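Local coordinates for protein DNMT2 (Spodoptera frugiperda, PDB 4H0N) that probably methylates cytosine 38 in the anticodon loop of tRNA(Asp), using S-adenosyl-L-methionine as methyl donor, and can also methylate cytosine in DNA, at residues T72-R84 with N92-G104. The protein carries 3 engineered substitutions. Sequence-based numbering, arbitrary orientation.
Sequences TILMSPPCQPFTR and NDPRTNSFLYLIG. With CA (calcium ion), chain F; SAH (S-adenosyl-L-homocysteine), chain E.
N97 and residues 80-82 meet closely. The backbone N-H of N97 donates a nearly straight hydrogen bond to P81 O (3.1 Å, 170° at the hydrogen). CB of N97 lies over one face of the F82 ring. The N97 amide plane is turned 25° from that ring, and its ND2 lies 2.9 Å from Q80 O. Q80 extends alongside the backbone of R95 and T96. L100 meets the same F82 ring through CG.

P77 CG packs on F99 CD1 (3.5 Å). M75 SD lies in the plane of the F99 ring at its edge, a Met-aromatic contact 5.3 Å from the centroid. M75 SD also touches L102 CD1 (3.7 Å). With CG anti to the backbone N (chi1 -165°), the F99 ring reaches P77 and M75.

Both segments line the cofactor pocket. S76 OG accepts a hydrogen bond from SAH N (2.6 Å), and S98 OG a weak one from adenine N6. The loop after strand 72-75 also carries C79, the probable catalytic cysteine, as in C5-methyltransferases. Strand 72-75 runs between parallel strands 4-9 and 114-119 of the Rossmann-like sheet, and helix 99-105 packs against helix 127-138.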
ATOM      1  N   THR A  72      -9.932  -5.469  17.401  1.00 37.83           N
ATOM      2  CA  THR A  72      -9.751  -5.331  15.961  1.00 33.76           C
ATOM      3  C   THR A  72      -8.277  -5.198  15.606  1.00 29.19           C
ATOM      4  O   THR A  72      -7.570  -4.366  16.170  1.00 28.22           O
ATOM      5  CB  THR A  72     -10.498  -4.085  15.427  1.00 31.62           C
ATOM      6  OG1 THR A  72     -11.894  -4.191  15.736  1.00 28.73           O
ATOM      7  CG2 THR A  72     -10.313  -3.942  13.917  1.00 24.64           C
ATOM      8  N   ILE A  73      -7.818  -6.018  14.666  1.00 21.84           N
ATOM      9  CA  ILE A  73      -6.437  -5.945  14.198  1.00 27.65           C
ATOM     10  C   ILE A  73      -6.359  -5.538  12.720  1.00 31.84           C
ATOM     11  O   ILE A  73      -7.006  -6.144  11.864  1.00 21.40           O
ATOM     12  CB  ILE A  73      -5.685  -7.281  14.435  1.00 33.58           C
ATOM     13  CG1 ILE A  73      -5.539  -7.552  15.935  1.00 26.60           C
ATOM     14  CG2 ILE A  73      -4.317  -7.258  13.773  1.00 33.75           C
ATOM     15  CD1 ILE A  73      -4.913  -8.884  16.256  1.00 21.96           C
ATOM     16  N   LEU A  74      -5.581  -4.494  12.440  1.00 37.37           N
ATOM     17  CA  LEU A  74      -5.298  -4.064  11.071  1.00 30.86           C
ATOM     18  C   LEU A  74      -3.822  -4.292  10.780  1.00 30.85           C
ATOM     19  O   LEU A  74      -2.952  -3.797  11.498  1.00 28.74           O
ATOM     20  CB  LEU A  74      -5.645  -2.589  10.880  1.00 24.73           C
ATOM     21  CG  LEU A  74      -7.100  -2.207  11.136  1.00 28.09           C
ATOM     22  CD1 LEU A  74      -7.299  -0.733  10.848  1.00 27.67           C
ATOM     23  CD2 LEU A  74      -8.039  -3.059  10.295  1.00 25.23           C
ATOM     24  N   MET A  75      -3.529  -5.043   9.729  1.00 22.23           N
ATOM     25  CA  MET A  75      -2.155  -5.448   9.505  1.00 27.27           C
ATOM     26  C   MET A  75      -1.775  -5.629   8.044  1.00 24.17           C
ATOM     27  O   MET A  75      -2.533  -6.180   7.256  1.00 22.78           O
ATOM     28  CB  MET A  75      -1.872  -6.735  10.274  1.00 20.70           C
ATOM     29  CG  MET A  75      -2.763  -7.895   9.897  1.00 24.03           C
ATOM     30  SD  MET A  75      -2.269  -9.380  10.789  1.00 27.25           S
ATOM     31  CE  MET A  75      -3.417 -10.580  10.125  1.00 42.60           C
ATOM     32  N   SER A  76      -0.582  -5.166   7.693  1.00 23.50           N
ATOM     33  CA  SER A  76      -0.040  -5.412   6.366  1.00 25.13           C
ATOM     34  C   SER A  76       1.399  -5.913   6.454  1.00 26.46           C
ATOM     35  O   SER A  76       2.337  -5.173   6.162  1.00 29.92           O
ATOM     36  CB  SER A  76      -0.139  -4.155   5.491  1.00 32.92           C
ATOM     37  OG  SER A  76       0.253  -2.997   6.206  1.00 35.76           O
ATOM     38  N   PRO A  77       1.571  -7.183   6.859  1.00 33.97           N
ATOM     39  CA  PRO A  77       2.895  -7.790   7.025  1.00 29.63           C
ATOM     40  C   PRO A  77       3.652  -7.890   5.706  1.00 36.53           C
ATOM     41  O   PRO A  77       3.104  -8.380   4.718  1.00 43.72           O
ATOM     42  CB  PRO A  77       2.574  -9.186   7.569  1.00 28.56           C
ATOM     43  CG  PRO A  77       1.183  -9.464   7.119  1.00 33.48           C
ATOM     44  CD  PRO A  77       0.485  -8.141   7.134  1.00 39.28           C
ATOM     45  N   PRO A  78       4.911  -7.429   5.691  1.00 29.38           N
ATOM     46  CA  PRO A  78       5.741  -7.388   4.487  1.00 27.06           C
ATOM     47  C   PRO A  78       6.177  -8.781   4.058  1.00 34.48           C
ATOM     48  O   PRO A  78       6.167  -9.707   4.871  1.00 25.21           O
ATOM     49  CB  PRO A  78       6.960  -6.596   4.950  1.00 28.73           C
ATOM     50  CG  PRO A  78       7.068  -6.921   6.397  1.00 27.64           C
ATOM     51  CD  PRO A  78       5.655  -6.981   6.883  1.00 25.88           C
ATOM     52  N   CYS A  79       6.605  -8.923   2.813  1.00 52.57           N
ATOM     53  CA  CYS A  79       7.168 -10.178   2.344  1.00 51.96           C
ATOM     54  C   CYS A  79       8.673 -10.179   2.557  1.00 48.12           C
ATOM     55  O   CYS A  79       9.422  -9.535   1.853  1.00 42.19           O
ATOM     56  CB  CYS A  79       6.871 -10.352   0.874  1.00 48.23           C
ATOM     57  SG  CYS A  79       6.827 -12.030   0.262  1.00 46.16           S
ATOM     58  N   GLN A  80       9.087 -10.949   3.542  1.00 44.90           N
ATOM     59  CA  GLN A  80      10.448 -11.024   3.963  1.00 44.52           C
ATOM     60  C   GLN A  80      10.766 -12.474   4.047  1.00 44.67           C
ATOM     61  O   GLN A  80       9.881 -13.283   4.193  1.00 55.31           O
ATOM     62  CB  GLN A  80      10.600 -10.392   5.316  1.00 39.30           C
ATOM     63  CG  GLN A  80      10.547  -8.901   5.270  1.00 37.95           C
ATOM     64  CD  GLN A  80      10.896  -8.300   6.592  1.00 50.66           C
ATOM     65  OE1 GLN A  80      10.225  -8.535   7.566  1.00 51.30           O
ATOM     66  NE2 GLN A  80      11.932  -7.496   6.624  1.00 56.15           N
ATOM     67  N   PRO A  81      12.035 -12.798   3.916  1.00 31.04           N
ATOM     68  CA  PRO A  81      12.493 -14.179   3.899  1.00 31.29           C
ATOM     69  C   PRO A  81      12.461 -14.884   5.234  1.00 30.59           C
ATOM     70  O   PRO A  81      12.482 -14.274   6.267  1.00 31.16           O
ATOM     71  CB  PRO A  81      13.934 -14.055   3.427  1.00 33.85           C
ATOM     72  CG  PRO A  81      14.283 -12.631   3.590  1.00 34.93           C
ATOM     73  CD  PRO A  81      13.023 -11.909   3.313  1.00 33.36           C
ATOM     74  N   PHE A  82      12.380 -16.194   5.176  1.00 35.19           N
ATOM     75  CA  PHE A  82      12.692 -17.039   6.295  1.00 40.71           C
ATOM     76  C   PHE A  82      14.052 -17.699   6.134  1.00 45.94           C
ATOM     77  O   PHE A  82      14.679 -18.029   7.097  1.00 53.21           O
ATOM     78  CB  PHE A  82      11.616 -18.103   6.443  1.00 53.21           C
ATOM     79  CG  PHE A  82      10.233 -17.557   6.392  1.00 47.67           C
ATOM     80  CD1 PHE A  82       9.569 -17.256   7.545  1.00 46.00           C
ATOM     81  CD2 PHE A  82       9.621 -17.315   5.192  1.00 48.31           C
ATOM     82  CE1 PHE A  82       8.305 -16.747   7.514  1.00 45.63           C
ATOM     83  CE2 PHE A  82       8.357 -16.794   5.148  1.00 53.58           C
ATOM     84  CZ  PHE A  82       7.696 -16.514   6.317  1.00 48.34           C
ATOM     85  N   THR A  83      14.516 -17.863   4.909  1.00 42.28           N
ATOM     86  CA  THR A  83      15.759 -18.566   4.674  1.00 46.12           C
ATOM     87  C   THR A  83      16.699 -17.850   3.710  1.00 49.95           C
ATOM     88  O   THR A  83      16.270 -17.193   2.790  1.00 54.83           O
ATOM     89  CB  THR A  83      15.494 -20.019   4.228  1.00 46.34           C
ATOM     90  OG1 THR A  83      15.381 -20.093   2.812  1.00 50.31           O
ATOM     91  CG2 THR A  83      14.227 -20.511   4.811  1.00 36.91           C
ATOM     92  N   ARG A  84      17.993 -17.957   3.948  1.00 41.01           N
ATOM     93  CA  ARG A  84      18.959 -17.477   2.983  1.00 50.64           C
ATOM     94  C   ARG A  84      19.963 -18.555   2.603  1.00 62.31           C
ATOM     95  O   ARG A  84      20.596 -19.155   3.452  1.00 47.14           O
ATOM     96  CB  ARG A  84      19.652 -16.214   3.483  1.00 84.98           C
ATOM     97  CG  ARG A  84      21.112 -16.093   3.083  1.00 90.91           C
ATOM     98  CD  ARG A  84      21.430 -14.755   2.431  1.00 96.64           C
ATOM     99  NE  ARG A  84      20.302 -13.842   2.465  1.00100.27           N
ATOM    100  CZ  ARG A  84      19.720 -13.437   3.585  1.00102.58           C
ATOM    101  NH1 ARG A  84      18.693 -12.604   3.546  1.00 93.45           N
ATOM    102  NH2 ARG A  84      20.172 -13.872   4.748  1.00111.79           N
ATOM    103  N   ASN A  92      15.418 -13.231  15.750  1.00 58.15           N
ATOM    104  CA  ASN A  92      15.562 -11.857  16.231  1.00 67.21           C
ATOM    105  C   ASN A  92      16.350 -10.948  15.282  1.00 65.90           C
ATOM    106  O   ASN A  92      16.750  -9.845  15.652  1.00 65.12           O
ATOM    107  CB  ASN A  92      16.139 -11.815  17.652  1.00 85.94           C
ATOM    108  CG  ASN A  92      17.565 -12.319  17.721  1.00 94.27           C
ATOM    109  OD1 ASN A  92      18.013 -13.072  16.858  1.00 96.16           O
ATOM    110  ND2 ASN A  92      18.285 -11.912  18.759  1.00 96.88           N
ATOM    111  N   ASP A  93      16.570 -11.422  14.061  1.00 51.49           N
ATOM    112  CA  ASP A  93      17.108 -10.588  12.995  1.00 52.46           C
ATOM    113  C   ASP A  93      15.924  -9.768  12.498  1.00 55.68           C
ATOM    114  O   ASP A  93      14.879 -10.331  12.170  1.00 55.14           O
ATOM    115  CB  ASP A  93      17.687 -11.477  11.888  1.00 68.26           C
ATOM    116  CG  ASP A  93      18.409 -10.693  10.796  1.00 66.46           C
ATOM    117  OD1 ASP A  93      18.521 -11.221   9.669  1.00 61.03           O
ATOM    118  OD2 ASP A  93      18.880  -9.571  11.057  1.00 68.51           O
ATOM    119  N   PRO A  94      16.063  -8.430  12.473  1.00 68.45           N
ATOM    120  CA  PRO A  94      14.913  -7.562  12.184  1.00 68.68           C
ATOM    121  C   PRO A  94      14.405  -7.696  10.757  1.00 68.25           C
ATOM    122  O   PRO A  94      13.344  -7.166  10.431  1.00 78.76           O
ATOM    123  CB  PRO A  94      15.477  -6.151  12.384  1.00 67.29           C
ATOM    124  CG  PRO A  94      16.733  -6.330  13.169  1.00 64.14           C
ATOM    125  CD  PRO A  94      17.278  -7.651  12.761  1.00 58.62           C
ATOM    126  N   ARG A  95      15.154  -8.390   9.912  1.00 45.70           N
ATOM    127  CA  ARG A  95      14.789  -8.482   8.509  1.00 47.79           C
ATOM    128  C   ARG A  95      14.206  -9.840   8.136  1.00 38.91           C
ATOM    129  O   ARG A  95      14.189 -10.212   6.964  1.00 45.06           O
ATOM    130  CB  ARG A  95      15.988  -8.139   7.623  1.00 86.31           C
ATOM    131  CG  ARG A  95      17.238  -8.937   7.934  1.00100.26           C
ATOM    132  CD  ARG A  95      18.456  -8.374   7.214  1.00113.46           C
ATOM    133  NE  ARG A  95      18.839  -7.056   7.717  1.00120.91           N
ATOM    134  CZ  ARG A  95      19.639  -6.859   8.761  1.00123.02           C
ATOM    135  NH1 ARG A  95      20.140  -7.895   9.422  1.00121.99           N
ATOM    136  NH2 ARG A  95      19.936  -5.626   9.148  1.00122.16           N
ATOM    137  N   THR A  96      13.719 -10.584   9.122  1.00 34.86           N
ATOM    138  CA  THR A  96      13.048 -11.839   8.803  1.00 37.46           C
ATOM    139  C   THR A  96      11.559 -11.815   9.103  1.00 36.52           C
ATOM    140  O   THR A  96      11.095 -11.102   9.997  1.00 28.19           O
ATOM    141  CB  THR A  96      13.690 -13.069   9.474  1.00 33.37           C
ATOM    142  OG1 THR A  96      12.788 -13.618  10.441  1.00 25.84           O
ATOM    143  CG2 THR A  96      14.984 -12.699  10.133  1.00 34.15           C
ATOM    144  N   ASN A  97      10.823 -12.615   8.342  1.00 31.55           N
ATOM    145  CA  ASN A  97       9.373 -12.614   8.403  1.00 31.52           C
ATOM    146  C   ASN A  97       8.848 -12.877   9.812  1.00 28.13           C
ATOM    147  O   ASN A  97       9.298 -13.789  10.506  1.00 24.43           O
ATOM    148  CB  ASN A  97       8.797 -13.611   7.402  1.00 33.12           C
ATOM    149  CG  ASN A  97       7.549 -13.096   6.733  1.00 43.17           C
ATOM    150  OD1 ASN A  97       6.812 -12.288   7.302  1.00 52.73           O
ATOM    151  ND2 ASN A  97       7.303 -13.552   5.512  1.00 42.53           N
ATOM    152  N   SER A  98       7.892 -12.055  10.219  1.00 32.36           N
ATOM    153  CA  SER A  98       7.401 -12.047  11.584  1.00 32.86           C
ATOM    154  C   SER A  98       5.989 -12.605  11.654  1.00 31.51           C
ATOM    155  O   SER A  98       5.462 -12.840  12.738  1.00 31.78           O
ATOM    156  CB  SER A  98       7.422 -10.611  12.108  1.00 69.60           C
ATOM    157  OG  SER A  98       8.415  -9.850  11.430  1.00 86.89           O
ATOM    158  N   PHE A  99       5.389 -12.823  10.487  1.00 39.64           N
ATOM    159  CA  PHE A  99       3.974 -13.178  10.382  1.00 30.78           C
ATOM    160  C   PHE A  99       3.622 -14.514  11.030  1.00 30.55           C
ATOM    161  O   PHE A  99       2.535 -14.671  11.596  1.00 29.75           O
ATOM    162  CB  PHE A  99       3.538 -13.179   8.917  1.00 28.05           C
ATOM    163  CG  PHE A  99       2.050 -13.174   8.732  1.00 29.13           C
ATOM    164  CD1 PHE A  99       1.274 -12.187   9.317  1.00 29.54           C
ATOM    165  CD2 PHE A  99       1.425 -14.147   7.968  1.00 30.11           C
ATOM    166  CE1 PHE A  99      -0.102 -12.176   9.154  1.00 35.38           C
ATOM    167  CE2 PHE A  99       0.049 -14.141   7.802  1.00 33.24           C
ATOM    168  CZ  PHE A  99      -0.714 -13.156   8.396  1.00 31.71           C
ATOM    169  N   LEU A 100       4.540 -15.472  10.942  1.00 28.12           N
ATOM    170  CA  LEU A 100       4.336 -16.785  11.544  1.00 31.01           C
ATOM    171  C   LEU A 100       4.050 -16.689  13.041  1.00 30.99           C
ATOM    172  O   LEU A 100       3.338 -17.525  13.597  1.00 34.06           O
ATOM    173  CB  LEU A 100       5.549 -17.685  11.306  1.00 33.06           C
ATOM    174  CG  LEU A 100       5.609 -18.372   9.944  1.00 39.50           C
ATOM    175  CD1 LEU A 100       6.672 -19.456   9.948  1.00 38.77           C
ATOM    176  CD2 LEU A 100       4.251 -18.946   9.567  1.00 42.11           C
ATOM    177  N   TYR A 101       4.612 -15.671  13.685  1.00 23.81           N
ATOM    178  CA  TYR A 101       4.381 -15.441  15.100  1.00 21.05           C
ATOM    179  C   TYR A 101       2.921 -15.099  15.379  1.00 28.49           C
ATOM    180  O   TYR A 101       2.363 -15.526  16.391  1.00 31.67           O
ATOM    181  CB  TYR A 101       5.280 -14.324  15.616  1.00 21.20           C
ATOM    182  CG  TYR A 101       5.008 -13.967  17.054  1.00 34.19           C
ATOM    183  CD1 TYR A 101       4.343 -12.791  17.387  1.00 26.74           C
ATOM    184  CD2 TYR A 101       5.399 -14.820  18.082  1.00 33.73           C
ATOM    185  CE1 TYR A 101       4.094 -12.466  18.704  1.00 27.15           C
ATOM    186  CE2 TYR A 101       5.150 -14.502  19.405  1.00 32.64           C
ATOM    187  CZ  TYR A 101       4.500 -13.324  19.711  1.00 26.60           C
ATOM    188  OH  TYR A 101       4.253 -13.007  21.025  1.00 23.91           O
ATOM    189  N   LEU A 102       2.309 -14.332  14.481  1.00 32.21           N
ATOM    190  CA  LEU A 102       0.911 -13.939  14.640  1.00 34.90           C
ATOM    191  C   LEU A 102      -0.018 -15.139  14.541  1.00 33.67           C
ATOM    192  O   LEU A 102      -0.859 -15.350  15.415  1.00 40.12           O
ATOM    193  CB  LEU A 102       0.521 -12.880  13.610  1.00 37.62           C
ATOM    194  CG  LEU A 102       1.262 -11.549  13.743  1.00 37.88           C
ATOM    195  CD1 LEU A 102       0.688 -10.518  12.788  1.00 42.98           C
ATOM    196  CD2 LEU A 102       1.224 -11.041  15.180  1.00 29.03           C
ATOM    197  N   ILE A 103       0.142 -15.917  13.473  1.00 27.88           N
ATOM    198  CA  ILE A 103      -0.628 -17.137  13.272  1.00 34.84           C
ATOM    199  C   ILE A 103      -0.593 -18.005  14.522  1.00 47.40           C
ATOM    200  O   ILE A 103      -1.605 -18.587  14.923  1.00 57.26           O
ATOM    201  CB  ILE A 103      -0.080 -17.948  12.085  1.00 33.48           C
ATOM    202  CG1 ILE A 103      -0.222 -17.144  10.788  1.00 41.74           C
ATOM    203  CG2 ILE A 103      -0.785 -19.292  11.975  1.00 30.06           C
ATOM    204  CD1 ILE A 103       0.388 -17.815   9.573  1.00 41.89           C
ATOM    205  N   GLY A 104       0.580 -18.069  15.143  1.00 39.76           N
ATOM    206  CA  GLY A 104       0.747 -18.796  16.383  1.00 30.78           C
ATOM    207  C   GLY A 104      -0.157 -18.268  17.475  1.00 33.05           C
ATOM    208  O   GLY A 104      -1.009 -18.998  17.961  1.00 38.07           O
TER
HETATM  209 CA    CA F 402      -0.901 -20.921  20.103  1.00 47.43          CA
HETATM  210  N   SAH E 401       0.752  -0.484   5.669  1.00 43.75           N
HETATM  211  CA  SAH E 401       1.827   0.355   6.189  1.00 46.02           C
HETATM  212  CB  SAH E 401       3.209  -0.297   6.063  1.00 51.64           C
HETATM  213  CG  SAH E 401       3.306  -1.672   5.404  1.00 52.19           C
HETATM  214  SD  SAH E 401       4.988  -1.998   4.807  1.00 73.97           S
HETATM  215  C   SAH E 401       1.808   1.760   5.578  1.00 43.48           C
HETATM  216  O   SAH E 401       2.852   2.366   5.328  1.00 54.19           O
HETATM  217  OXT SAH E 401       0.749   2.334   5.332  1.00 28.29           O
HETATM  218  C5' SAH E 401       5.423  -2.976   6.270  1.00 73.23           C
HETATM  219  C4' SAH E 401       6.108  -2.179   7.381  1.00 77.77           C
HETATM  220  O4' SAH E 401       6.162  -2.965   8.556  1.00 78.51           O
HETATM  221  C3' SAH E 401       7.543  -1.777   7.061  1.00 82.59           C
HETATM  222  O3' SAH E 401       7.621  -0.377   6.907  1.00 87.92           O
HETATM  223  C2' SAH E 401       8.376  -2.226   8.253  1.00 77.04           C
HETATM  224  O2' SAH E 401       9.088  -1.148   8.817  1.00 76.28           O
HETATM  225  C1' SAH E 401       7.370  -2.752   9.260  1.00 73.47           C
HETATM  226  N9  SAH E 401       7.826  -4.010   9.888  1.00 66.95           N
HETATM  227  C8  SAH E 401       8.457  -5.061   9.272  1.00 65.34           C
HETATM  228  N7  SAH E 401       8.702  -6.020  10.195  1.00 61.67           N
HETATM  229  C5  SAH E 401       8.240  -5.598  11.394  1.00 55.84           C
HETATM  230  C6  SAH E 401       8.234  -6.178  12.658  1.00 48.13           C
HETATM  231  N6  SAH E 401       8.761  -7.384  12.847  1.00 39.35           N
HETATM  232  N1  SAH E 401       7.676  -5.492  13.718  1.00 51.61           N
HETATM  233  C2  SAH E 401       7.131  -4.239  13.521  1.00 53.69           C
HETATM  234  N3  SAH E 401       7.141  -3.668  12.264  1.00 57.66           N
HETATM  235  C4  SAH E 401       7.687  -4.335  11.216  1.00 59.93           C